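Local coordinates for secreted effector protein SifA (Salmonella typhimurium, PDB 3CXB) that acts inside the host cell as a virulence effector that binds host PLEKHM2 and is required for endosomal tubulation and Salmonella-induced filament formation, at residues 23-34 against 46-55; 34-42 against 75-84. One frame throughout, in Å; residues are numbered along the deposited sequence.

Contact 1. Residues 23-34 against 46-55; sequences KEAWWKVLWEKI and ADRCLHEMLF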
loop_
_atom_site.group_PDB
_atom_site.type_symbol
_atom_site.label_atom_id
_atom_site.label_comp_id
_atom_site.label_asym_id
_atom_site.label_seq_id
_atom_site.Cartn_x
_atom_site.Cartn_y
_atom_site.Cartn_z
ATOM N N LYS A 23 -10.710 7.050 28.148
ATOM C CA LYS A 23 -11.128 7.201 26.755
ATOM C C LYS A 23 -11.907 8.485 26.518
ATOM O O LYS A 23 -12.299 9.162 27.461
ATOM C CB LYS A 23 -11.981 6.010 26.321
ATOM C CG LYS A 23 -11.247 4.684 26.355
ATOM C CD LYS A 23 -12.042 3.584 25.662
ATOM C CE LYS A 23 -11.267 2.269 25.628
ATOM N NZ LYS A 23 -12.051 1.166 25.001
ATOM N N GLU A 24 -12.131 8.813 25.249
ATOM C CA GLU A 24 -12.865 10.023 24.895
ATOM C C GLU A 24 -14.361 9.756 24.894
ATOM O O GLU A 24 -14.803 8.611 24.802
ATOM C CB GLU A 24 -12.450 10.525 23.508
ATOM C CG GLU A 24 -10.965 10.843 23.350
ATOM C CD GLU A 24 -10.507 12.020 24.200
ATOM O OE1 GLU A 24 -9.302 12.344 24.172
ATOM O OE2 GLU A 24 -11.346 12.624 24.896
ATOM N N ALA A 25 -15.143 10.821 24.982
ATOM C CA ALA A 25 -16.578 10.672 24.990
ATOM C C ALA A 25 -17.008 9.908 23.752
ATOM O O ALA A 25 -17.622 8.852 23.863
ATOM C CB ALA A 25 -17.248 12.014 25.039
ATOM N N TRP A 26 -16.683 10.414 22.567
ATOM C CA TRP A 26 -17.089 9.694 21.366
ATOM C C TRP A 26 -16.404 8.325 21.208
ATOM O O TRP A 26 -16.899 7.461 20.489
ATOM C CB TRP A 26 -16.874 10.560 20.132
ATOM C CG TRP A 26 -17.768 11.759 20.125
ATOM C CD1 TRP A 26 -17.389 13.063 20.257
ATOM C CD2 TRP A 26 -19.195 11.767 19.997
ATOM N NE1 TRP A 26 -18.491 13.885 20.220
ATOM C CE2 TRP A 26 -19.612 13.116 20.062
ATOM C CE3 TRP A 26 -20.162 10.768 19.835
ATOM C CZ2 TRP A 26 -20.961 13.491 19.968
ATOM C CZ3 TRP A 26 -21.510 11.144 19.742
ATOM C CH2 TRP A 26 -21.890 12.493 19.809
ATOM N N TRP A 27 -15.281 8.105 21.881
ATOM C CA TRP A 27 -14.615 6.815 21.782
ATOM C C TRP A 27 -15.427 5.780 22.579
ATOM O O TRP A 27 -15.752 4.703 22.059
ATOM C CB TRP A 27 -13.186 6.922 22.323
ATOM C CG TRP A 27 -12.348 5.687 22.146
ATOM C CD1 TRP A 27 -12.727 4.508 21.571
ATOM C CD2 TRP A 27 -11.000 5.493 22.600
ATOM N NE1 TRP A 27 -11.706 3.589 21.646
ATOM C CE2 TRP A 27 -10.635 4.169 22.275
ATOM C CE3 TRP A 27 -10.066 6.308 23.249
ATOM C CZ2 TRP A 27 -9.373 3.641 22.585
ATOM C CZ3 TRP A 27 -8.809 5.779 23.556
ATOM C CH2 TRP A 27 -8.478 4.463 23.224
ATOM N N LYS A 28 -15.769 6.107 23.828
ATOM C CA LYS A 28 -16.551 5.190 24.668
ATOM C C LYS A 28 -17.899 4.841 24.045
ATOM O O LYS A 28 -18.392 3.722 24.194
ATOM C CB LYS A 28 -16.790 5.776 26.064
ATOM C CG LYS A 28 -15.582 5.738 26.939
ATOM C CD LYS A 28 -15.873 6.319 28.291
ATOM C CE LYS A 28 -14.582 6.443 29.106
ATOM N NZ LYS A 28 -14.810 6.996 30.478
ATOM N N VAL A 29 -18.497 5.802 23.355
ATOM C CA VAL A 29 -19.768 5.557 22.707
ATOM C C VAL A 29 -19.535 4.671 21.480
ATOM O O VAL A 29 -20.357 3.822 21.155
ATOM C CB VAL A 29 -20.459 6.898 22.300
ATOM C CG1 VAL A 29 -19.515 7.741 21.512
ATOM C CG2 VAL A 29 -21.703 6.636 21.472
ATOM N N LEU A 30 -18.403 4.847 20.810
ATOM C CA LEU A 30 -18.132 4.047 19.622
ATOM C C LEU A 30 -17.762 2.643 20.024
ATOM O O LEU A 30 -18.191 1.674 19.407
ATOM C CB LEU A 30 -16.987 4.640 18.803
ATOM C CG LEU A 30 -16.518 3.687 17.700
ATOM C CD1 LEU A 30 -17.675 3.376 16.770
ATOM C CD2 LEU A 30 -15.402 4.298 16.927
ATOM N N TRP A 31 -16.960 2.546 21.076
ATOM C CA TRP A 31 -16.508 1.253 21.543
ATOM C C TRP A 31 -17.648 0.417 22.085
ATOM O O TRP A 31 -17.684 -0.797 21.881
ATOM C CB TRP A 31 -15.433 1.415 22.608
ATOM C CG TRP A 31 -14.864 0.105 23.038
ATOM C CD1 TRP A 31 -14.963 -0.464 24.274
ATOM C CD2 TRP A 31 -14.156 -0.829 22.219
ATOM N NE1 TRP A 31 -14.366 -1.696 24.278
ATOM C CE2 TRP A 31 -13.858 -1.946 23.028
ATOM C CE3 TRP A 31 -13.746 -0.835 20.877
ATOM C CZ2 TRP A 31 -13.169 -3.058 22.540
ATOM C CZ3 TRP A 31 -13.067 -1.940 20.393
ATOM C CH2 TRP A 31 -12.784 -3.036 21.225
ATOM N N GLU A 32 -18.583 1.064 22.773
ATOM C CA GLU A 32 -19.717 0.355 23.331
ATOM C C GLU A 32 -20.606 -0.184 22.228
ATOM O O GLU A 32 -21.449 -1.037 22.469
ATOM C CB GLU A 32 -20.537 1.271 24.231
ATOM C CG GLU A 32 -21.138 0.553 25.422
ATOM C CD GLU A 32 -20.089 -0.213 26.206
ATOM O OE1 GLU A 32 -19.038 0.390 26.532
ATOM O OE2 GLU A 32 -20.315 -1.411 26.495
ATOM N N LYS A 33 -20.420 0.299 21.010
ATOM C CA LYS A 33 -21.244 -0.174 19.914
ATOM C C LYS A 33 -20.509 -1.123 18.976
ATOM O O LYS A 33 -21.139 -1.902 18.259
ATOM C CB LYS A 33 -21.783 1.018 19.119
ATOM C CG LYS A 33 -22.711 1.919 19.934
ATOM C CD LYS A 33 -23.357 3.018 19.102
ATOM C CE LYS A 33 -24.336 3.817 19.959
ATOM N NZ LYS A 33 -25.066 4.869 19.196
ATOM N N ILE A 34 -19.180 -1.056 18.984
ATOM C CA ILE A 34 -18.348 -1.879 18.103
ATOM C C ILE A 34 -17.712 -3.030 18.899
ATOM O O ILE A 34 -17.325 -4.060 18.346
ATOM C CB ILE A 34 -17.247 -0.975 17.413
ATOM C CG1 ILE A 34 -16.805 -1.575 16.079
ATOM C CG2 ILE A 34 -16.039 -0.823 18.305
ATOM C CD1 ILE A 34 -17.904 -1.599 15.035
ATOM N N ALA A 46 -8.142 -4.316 18.619
ATOM C CA ALA A 46 -8.996 -3.400 17.865
ATOM C C ALA A 46 -9.093 -2.071 18.622
ATOM O O ALA A 46 -9.375 -1.017 18.045
ATOM C CB ALA A 46 -10.391 -4.008 17.678
ATOM N N ASP A 47 -8.852 -2.142 19.922
ATOM C CA ASP A 47 -8.913 -0.971 20.777
ATOM C C ASP A 47 -7.688 -0.100 20.539
ATOM O O ASP A 47 -7.784 1.128 20.469
ATOM C CB ASP A 47 -8.986 -1.412 22.241
ATOM C CG ASP A 47 -8.979 -0.247 23.205
ATOM O OD1 ASP A 47 -7.936 0.407 23.344
ATOM O OD2 ASP A 47 -10.017 0.028 23.829
ATOM N N ARG A 48 -6.531 -0.740 20.413
ATOM C CA ARG A 48 -5.313 0.008 20.172
ATOM C C ARG A 48 -5.350 0.557 18.752
ATOM O O ARG A 48 -4.792 1.615 18.480
ATOM C CB ARG A 48 -4.084 -0.873 20.391
ATOM C CG ARG A 48 -2.952 -0.145 21.116
ATOM C CD ARG A 48 -3.452 0.487 22.412
ATOM N NE ARG A 48 -2.391 1.172 23.147
ATOM C CZ ARG A 48 -2.579 1.851 24.278
ATOM N NH1 ARG A 48 -3.792 1.940 24.808
ATOM N NH2 ARG A 48 -1.553 2.438 24.882
ATOM N N CYS A 49 -6.010 -0.159 17.849
ATOM C CA CYS A 49 -6.154 0.306 16.475
ATOM C C CYS A 49 -6.858 1.659 16.487
ATOM O O CYS A 49 -6.331 2.667 16.016
ATOM C CB CYS A 49 -7.010 -0.659 15.668
ATOM S SG CYS A 49 -6.148 -2.064 14.982
ATOM N N LEU A 50 -8.070 1.660 17.026
ATOM C CA LEU A 50 -8.865 2.869 17.115
ATOM C C LEU A 50 -8.034 3.978 17.728
ATOM O O LEU A 50 -8.005 5.105 17.222
ATOM C CB LEU A 50 -10.100 2.619 17.973
ATOM C CG LEU A 50 -11.166 1.707 17.367
ATOM C CD1 LEU A 50 -12.166 1.277 18.437
ATOM C CD2 LEU A 50 -11.874 2.449 16.243
ATOM N N HIS A 51 -7.348 3.662 18.820
ATOM C CA HIS A 51 -6.548 4.676 19.477
ATOM C C HIS A 51 -5.551 5.284 18.521
ATOM O O HIS A 51 -5.466 6.513 18.408
ATOM C CB HIS A 51 -5.805 4.125 20.680
ATOM C CG HIS A 51 -4.874 5.113 21.295
ATOM N ND1 HIS A 51 -3.578 5.286 20.858
ATOM C CD2 HIS A 51 -5.055 6.006 22.298
ATOM C CE1 HIS A 51 -2.998 6.237 21.569
ATOM N NE2 HIS A 51 -3.872 6.692 22.449
ATOM N N GLU A 52 -4.793 4.440 17.827
ATOM C CA GLU A 52 -3.814 4.962 16.878
ATOM C C GLU A 52 -4.504 5.800 15.797
ATOM O O GLU A 52 -3.982 6.817 15.330
ATOM C CB GLU A 52 -3.056 3.824 16.193
ATOM C CG GLU A 52 -2.142 4.312 15.059
ATOM C CD GLU A 52 -1.497 3.180 14.291
ATOM O OE1 GLU A 52 -0.809 3.434 13.283
ATOM O OE2 GLU A 52 -1.674 2.020 14.694
ATOM N N MET A 53 -5.699 5.367 15.427
ATOM C CA MET A 53 -6.431 6.012 14.359
ATOM C C MET A 53 -7.048 7.342 14.645
ATOM O O MET A 53 -7.011 8.232 13.804
ATOM C CB MET A 53 -7.530 5.090 13.839
ATOM C CG MET A 53 -8.387 5.726 12.760
ATOM S SD MET A 53 -9.710 4.633 12.264
ATOM C CE MET A 53 -11.089 5.705 12.327
ATOM N N LEU A 54 -7.616 7.499 15.825
ATOM C CA LEU A 54 -8.287 8.748 16.106
ATOM C C LEU A 54 -7.917 9.420 17.388
ATOM O O LEU A 54 -8.244 10.584 17.566
ATOM C CB LEU A 54 -9.796 8.535 16.113
ATOM C CG LEU A 54 -10.416 7.881 14.885
ATOM C CD1 LEU A 54 -11.640 7.096 15.317
ATOM C CD2 LEU A 54 -10.767 8.947 13.858
ATOM N N PHE A 55 -7.242 8.724 18.291
ATOM C CA PHE A 55 -6.937 9.370 19.560
ATOM C C PHE A 55 -5.491 9.341 19.990
ATOM O O PHE A 55 -5.210 9.214 21.176
ATOM C CB PHE A 55 -7.814 8.775 20.671
ATOM C CG PHE A 55 -9.239 8.505 20.244
ATOM C CD1 PHE A 55 -9.600 7.260 19.722
ATOM C CD2 PHE A 55 -10.213 9.495 20.334
ATOM C CE1 PHE A 55 -10.915 7.004 19.295
ATOM C CE2 PHE A 55 -11.525 9.251 19.910
ATOM C CZ PHE A 55 -11.875 8.001 19.390
#
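W27 meets F55 in an offset stack, and this pair joins helix 25-34 to the residue just after helix 42-54. The F55 ring and the five-membered ring of W27 lie 7° from parallel, with centroids 4.3 Å apart. W27 has CG anti to its backbone N (chi1 -174°), which carries the indole across to the other helix. Its CB already touches F55, 3.4 Å from CZ. CG and CD2 lie over CE1 of F55, and CE3 over CD1. NE1 meets L50 CD1 obliquely, at 4.0 Å. D47 OD1 lies at the indole edge, near the ring plane, beside CZ2. At the tip, CH2 packs on H51 CB at 3.7 Å, and the H51 ring meets the indole obliquely. W27, H51 and F55 thus form an aromatic cluster.

The indole is held between two groups. F55 lies on one face, and CD of K23 sits over the centre of the opposite face. The extended K23 chain runs on to D47, where NZ forms a salt bridge with OD2 at 2.6 Å. K23 is poorly ordered, so this bridge is less certain in detail.

Further along, L50 CD1 rests 3.6 Å from W31 CE3, and L50 CD2 meets L30 CD2. The helices run roughly antiparallel at 146°, and the axes of the two segments approach to 11.9 Å at their closest. L30 and L54 reach strand 118-123, and W26 and L54 reach strand 126-132. A46 and C49 pack on helix 62-75, so helix 42-54 touches both helix 25-34 and helix 62-75.

Contact 2. Residues 34-42 against 75-84; sequences IKDFFFSTG and LACASQRDRF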
loop_
_atom_site.group_PDB
_atom_site.type_symbol
_atom_site.label_atom_id
_atom_site.label_comp_id
_atom_site.label_asym_id
_atom_site.label_seq_id
_atom_site.Cartn_x
_atom_site.Cartn_y
_atom_site.Cartn_z
ATOM N N ILE A 34 -19.180 -1.056 18.984
ATOM C CA ILE A 34 -18.348 -1.879 18.103
ATOM C C ILE A 34 -17.712 -3.030 18.899
ATOM O O ILE A 34 -17.325 -4.060 18.346
ATOM C CB ILE A 34 -17.247 -0.975 17.413
ATOM C CG1 ILE A 34 -16.805 -1.575 16.079
ATOM C CG2 ILE A 34 -16.039 -0.823 18.305
ATOM C CD1 ILE A 34 -17.904 -1.599 15.035
ATOM N N LYS A 35 -17.652 -2.830 20.210
ATOM C CA LYS A 35 -17.100 -3.769 21.174
ATOM C C LYS A 35 -17.322 -5.248 20.898
ATOM O O LYS A 35 -16.376 -6.034 20.920
ATOM C CB LYS A 35 -17.681 -3.439 22.539
ATOM C CG LYS A 35 -17.217 -4.308 23.669
ATOM C CD LYS A 35 -17.977 -3.960 24.940
ATOM C CE LYS A 35 -19.463 -4.208 24.765
ATOM N NZ LYS A 35 -20.181 -4.064 26.050
ATOM N N ASP A 36 -18.572 -5.625 20.660
ATOM C CA ASP A 36 -18.908 -7.025 20.437
ATOM C C ASP A 36 -18.594 -7.504 19.041
ATOM O O ASP A 36 -18.840 -8.657 18.711
ATOM C CB ASP A 36 -20.388 -7.274 20.743
ATOM C CG ASP A 36 -20.766 -6.874 22.162
ATOM O OD1 ASP A 36 -20.147 -7.382 23.126
ATOM O OD2 ASP A 36 -21.692 -6.046 22.305
ATOM N N PHE A 37 -18.044 -6.626 18.219
ATOM C CA PHE A 37 -17.697 -7.004 16.860
ATOM C C PHE A 37 -16.448 -7.880 16.813
ATOM O O PHE A 37 -16.110 -8.427 15.764
ATOM C CB PHE A 37 -17.464 -5.753 16.014
ATOM C CG PHE A 37 -18.723 -5.066 15.586
ATOM C CD1 PHE A 37 -19.657 -4.639 16.526
ATOM C CD2 PHE A 37 -18.974 -4.833 14.237
ATOM C CE1 PHE A 37 -20.830 -3.989 16.131
ATOM C CE2 PHE A 37 -20.142 -4.184 13.828
ATOM C CZ PHE A 37 -21.073 -3.761 14.781
ATOM N N PHE A 38 -15.768 -8.018 17.948
ATOM C CA PHE A 38 -14.539 -8.803 18.006
ATOM C C PHE A 38 -14.504 -9.816 19.139
ATOM O O PHE A 38 -15.043 -9.570 20.219
ATOM C CB PHE A 38 -13.349 -7.869 18.148
ATOM C CG PHE A 38 -13.454 -6.640 17.314
ATOM C CD1 PHE A 38 -14.031 -5.493 17.825
ATOM C CD2 PHE A 38 -12.938 -6.612 16.024
ATOM C CE1 PHE A 38 -14.094 -4.330 17.066
ATOM C CE2 PHE A 38 -12.997 -5.458 15.256
ATOM C CZ PHE A 38 -13.571 -4.314 15.779
ATOM N N PHE A 39 -13.842 -10.943 18.885
ATOM C CA PHE A 39 -13.727 -12.021 19.863
ATOM C C PHE A 39 -12.916 -11.642 21.106
ATOM O O PHE A 39 -12.885 -10.477 21.508
ATOM C CB PHE A 39 -13.119 -13.261 19.209
ATOM C CG PHE A 39 -11.756 -13.032 18.628
ATOM C CD1 PHE A 39 -11.581 -12.154 17.563
ATOM C CD2 PHE A 39 -10.644 -13.706 19.134
ATOM C CE1 PHE A 39 -10.322 -11.949 17.003
ATOM C CE2 PHE A 39 -9.375 -13.508 18.580
ATOM C CZ PHE A 39 -9.216 -12.628 17.512
ATOM N N SER A 40 -12.262 -12.634 21.707
ATOM C CA SER A 40 -11.473 -12.442 22.920
ATOM C C SER A 40 -10.327 -11.433 22.815
ATOM O O SER A 40 -10.526 -10.228 22.953
ATOM C CB SER A 40 -10.923 -13.792 23.394
ATOM O OG SER A 40 -10.146 -13.639 24.568
ATOM N N THR A 41 -9.123 -11.940 22.586
ATOM C CA THR A 41 -7.931 -11.111 22.480
ATOM C C THR A 41 -8.049 -10.069 21.389
ATOM O O THR A 41 -7.284 -9.109 21.349
ATOM C CB THR A 41 -6.719 -11.978 22.167
ATOM O OG1 THR A 41 -6.555 -12.948 23.204
ATOM C CG2 THR A 41 -5.470 -11.131 22.043
ATOM N N GLY A 42 -9.017 -10.266 20.504
ATOM C CA GLY A 42 -9.203 -9.349 19.401
ATOM C C GLY A 42 -9.601 -7.928 19.750
ATOM O O GLY A 42 -9.212 -6.999 19.047
ATOM N N LEU A 75 -10.142 -8.254 12.244
ATOM C CA LEU A 75 -10.285 -8.629 13.655
ATOM C C LEU A 75 -11.712 -8.995 14.065
ATOM O O LEU A 75 -11.929 -9.725 15.033
ATOM C CB LEU A 75 -9.800 -7.503 14.574
ATOM C CG LEU A 75 -8.293 -7.242 14.636
ATOM C CD1 LEU A 75 -8.020 -6.016 15.505
ATOM C CD2 LEU A 75 -7.581 -8.475 15.189
ATOM N N ALA A 76 -12.688 -8.476 13.339
ATOM C CA ALA A 76 -14.073 -8.750 13.669
ATOM C C ALA A 76 -14.459 -10.137 13.180
ATOM O O ALA A 76 -13.868 -10.649 12.232
ATOM C CB ALA A 76 -14.968 -7.700 13.043
ATOM N N CYS A 77 -15.449 -10.740 13.832
ATOM C CA CYS A 77 -15.907 -12.059 13.438
ATOM C C CYS A 77 -16.605 -11.939 12.085
ATOM O O CYS A 77 -17.056 -10.855 11.713
ATOM C CB CYS A 77 -16.861 -12.634 14.497
ATOM S SG CYS A 77 -18.381 -11.672 14.867
ATOM N N ALA A 78 -16.684 -13.043 11.349
ATOM C CA ALA A 78 -17.322 -13.048 10.030
ATOM C C ALA A 78 -18.760 -12.530 10.068
ATOM O O ALA A 78 -19.234 -11.917 9.118
ATOM C CB ALA A 78 -17.292 -14.456 9.444
ATOM N N SER A 79 -19.450 -12.787 11.168
ATOM C CA SER A 79 -20.827 -12.335 11.320
ATOM C C SER A 79 -20.908 -10.833 11.074
ATOM O O SER A 79 -21.766 -10.364 10.331
ATOM C CB SER A 79 -21.342 -12.629 12.737
ATOM O OG SER A 79 -21.117 -13.974 13.120
ATOM N N GLN A 80 -19.994 -10.087 11.688
ATOM C CA GLN A 80 -19.985 -8.633 11.561
ATOM C C GLN A 80 -19.128 -8.041 10.436
ATOM O O GLN A 80 -19.099 -6.828 10.268
ATOM C CB GLN A 80 -19.557 -8.010 12.889
ATOM C CG GLN A 80 -20.244 -8.614 14.092
ATOM C CD GLN A 80 -21.698 -8.930 13.826
ATOM O OE1 GLN A 80 -22.447 -8.084 13.352
ATOM N NE2 GLN A 80 -22.104 -10.158 14.129
ATOM N N ARG A 81 -18.437 -8.870 9.662
ATOM C CA ARG A 81 -17.602 -8.327 8.599
ATOM C C ARG A 81 -18.354 -7.611 7.482
ATOM O O ARG A 81 -17.786 -6.754 6.798
ATOM C CB ARG A 81 -16.688 -9.411 8.024
ATOM C CG ARG A 81 -15.574 -9.784 8.983
ATOM C CD ARG A 81 -14.579 -10.793 8.409
ATOM N NE ARG A 81 -13.644 -11.254 9.441
ATOM C CZ ARG A 81 -12.666 -12.135 9.247
ATOM N NH1 ARG A 81 -12.471 -12.678 8.052
ATOM N NH2 ARG A 81 -11.875 -12.474 10.255
ATOM N N ASP A 82 -19.623 -7.942 7.269
ATOM C CA ASP A 82 -20.346 -7.228 6.223
ATOM C C ASP A 82 -20.647 -5.826 6.733
ATOM O O ASP A 82 -21.201 -5.001 6.015
ATOM C CB ASP A 82 -21.637 -7.956 5.797
ATOM C CG ASP A 82 -22.575 -8.229 6.950
ATOM O OD1 ASP A 82 -22.714 -7.351 7.818
ATOM O OD2 ASP A 82 -23.183 -9.326 6.974
ATOM N N ARG A 83 -20.267 -5.559 7.978
ATOM C CA ARG A 83 -20.475 -4.240 8.560
ATOM C C ARG A 83 -19.389 -3.269 8.105
ATOM O O ARG A 83 -19.500 -2.072 8.342
ATOM C CB ARG A 83 -20.456 -4.290 10.092
ATOM C CG ARG A 83 -21.630 -4.981 10.764
ATOM C CD ARG A 83 -22.955 -4.464 10.254
ATOM N NE ARG A 83 -23.385 -5.215 9.080
ATOM C CZ ARG A 83 -24.319 -4.812 8.226
ATOM N NH1 ARG A 83 -24.644 -5.577 7.190
ATOM N NH2 ARG A 83 -24.915 -3.638 8.395
ATOM N N PHE A 84 -18.331 -3.783 7.479
ATOM C CA PHE A 84 -17.230 -2.949 6.995
ATOM C C PHE A 84 -17.330 -2.802 5.480
ATOM O O PHE A 84 -16.830 -3.644 4.728
ATOM C CB PHE A 84 -15.881 -3.584 7.348
ATOM C CG PHE A 84 -15.617 -3.679 8.817
ATOM C CD1 PHE A 84 -16.220 -4.659 9.578
ATOM C CD2 PHE A 84 -14.757 -2.768 9.444
ATOM C CE1 PHE A 84 -15.973 -4.736 10.950
ATOM C CE2 PHE A 84 -14.500 -2.834 10.816
ATOM C CZ PHE A 84 -15.107 -3.817 11.571
#
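F37 and L75 bury much surface here, and each works with a different part of the other segment. The F37 ring packs against Q80, R83 and F84, at and just before the turn R81-F84. CG of Q80 lies over one face of it, and Q80 CB approaches F37 CD2 to 3.5 Å. R83 brings its aliphatic CG to F37 CE2, also at 3.5 Å. F84 CE1 comes to the edge of the F37 ring. I34 CD1, from the same segment, covers the centre of the face opposite Q80.

L75 faces F38 and the residues after it. F38 turns its edge to the backbone between L75 and A76, with CD2 3.3 Å from L75 C. Its CD2 also packs on L75 CB, and its CE2 lies 3.7 Å from A76 CB. L75 CD1 reaches G42 O at 3.9 Å. The F39 ring edge approaches L75 O, but F39 is poorly ordered.

One hydrogen bond spans the segments, from C77 N to F37 O at 3.1 Å, with the N-H...O angle at 147°. A76 CA makes a CA-H...O contact with the same oxygen. The rest is mostly ring and aliphatic carbon, with ring edges also against backbone.

In the fold
From the N terminus, helix 25-34 comes first. Contact 1 closes a short loop by bringing helix 42-54 back against it. Residues 35-45 lie between them, including most of segment 34-42 of contact 2. Contact 2 closes a longer loop, which runs through helices 42-54 and 62-75 before 75-84 returns to 34-42. The segments alternate along the chain, so the two contacts cross. They share I34, and their centres lie about 14 Å apart. A46 joins them physically, since its N touches L75 CD1 and its CB touches F38 CZ. Together they tie the three N-terminal helices to each other and to the start of the five-stranded antiparallel sheet at strand 84-87.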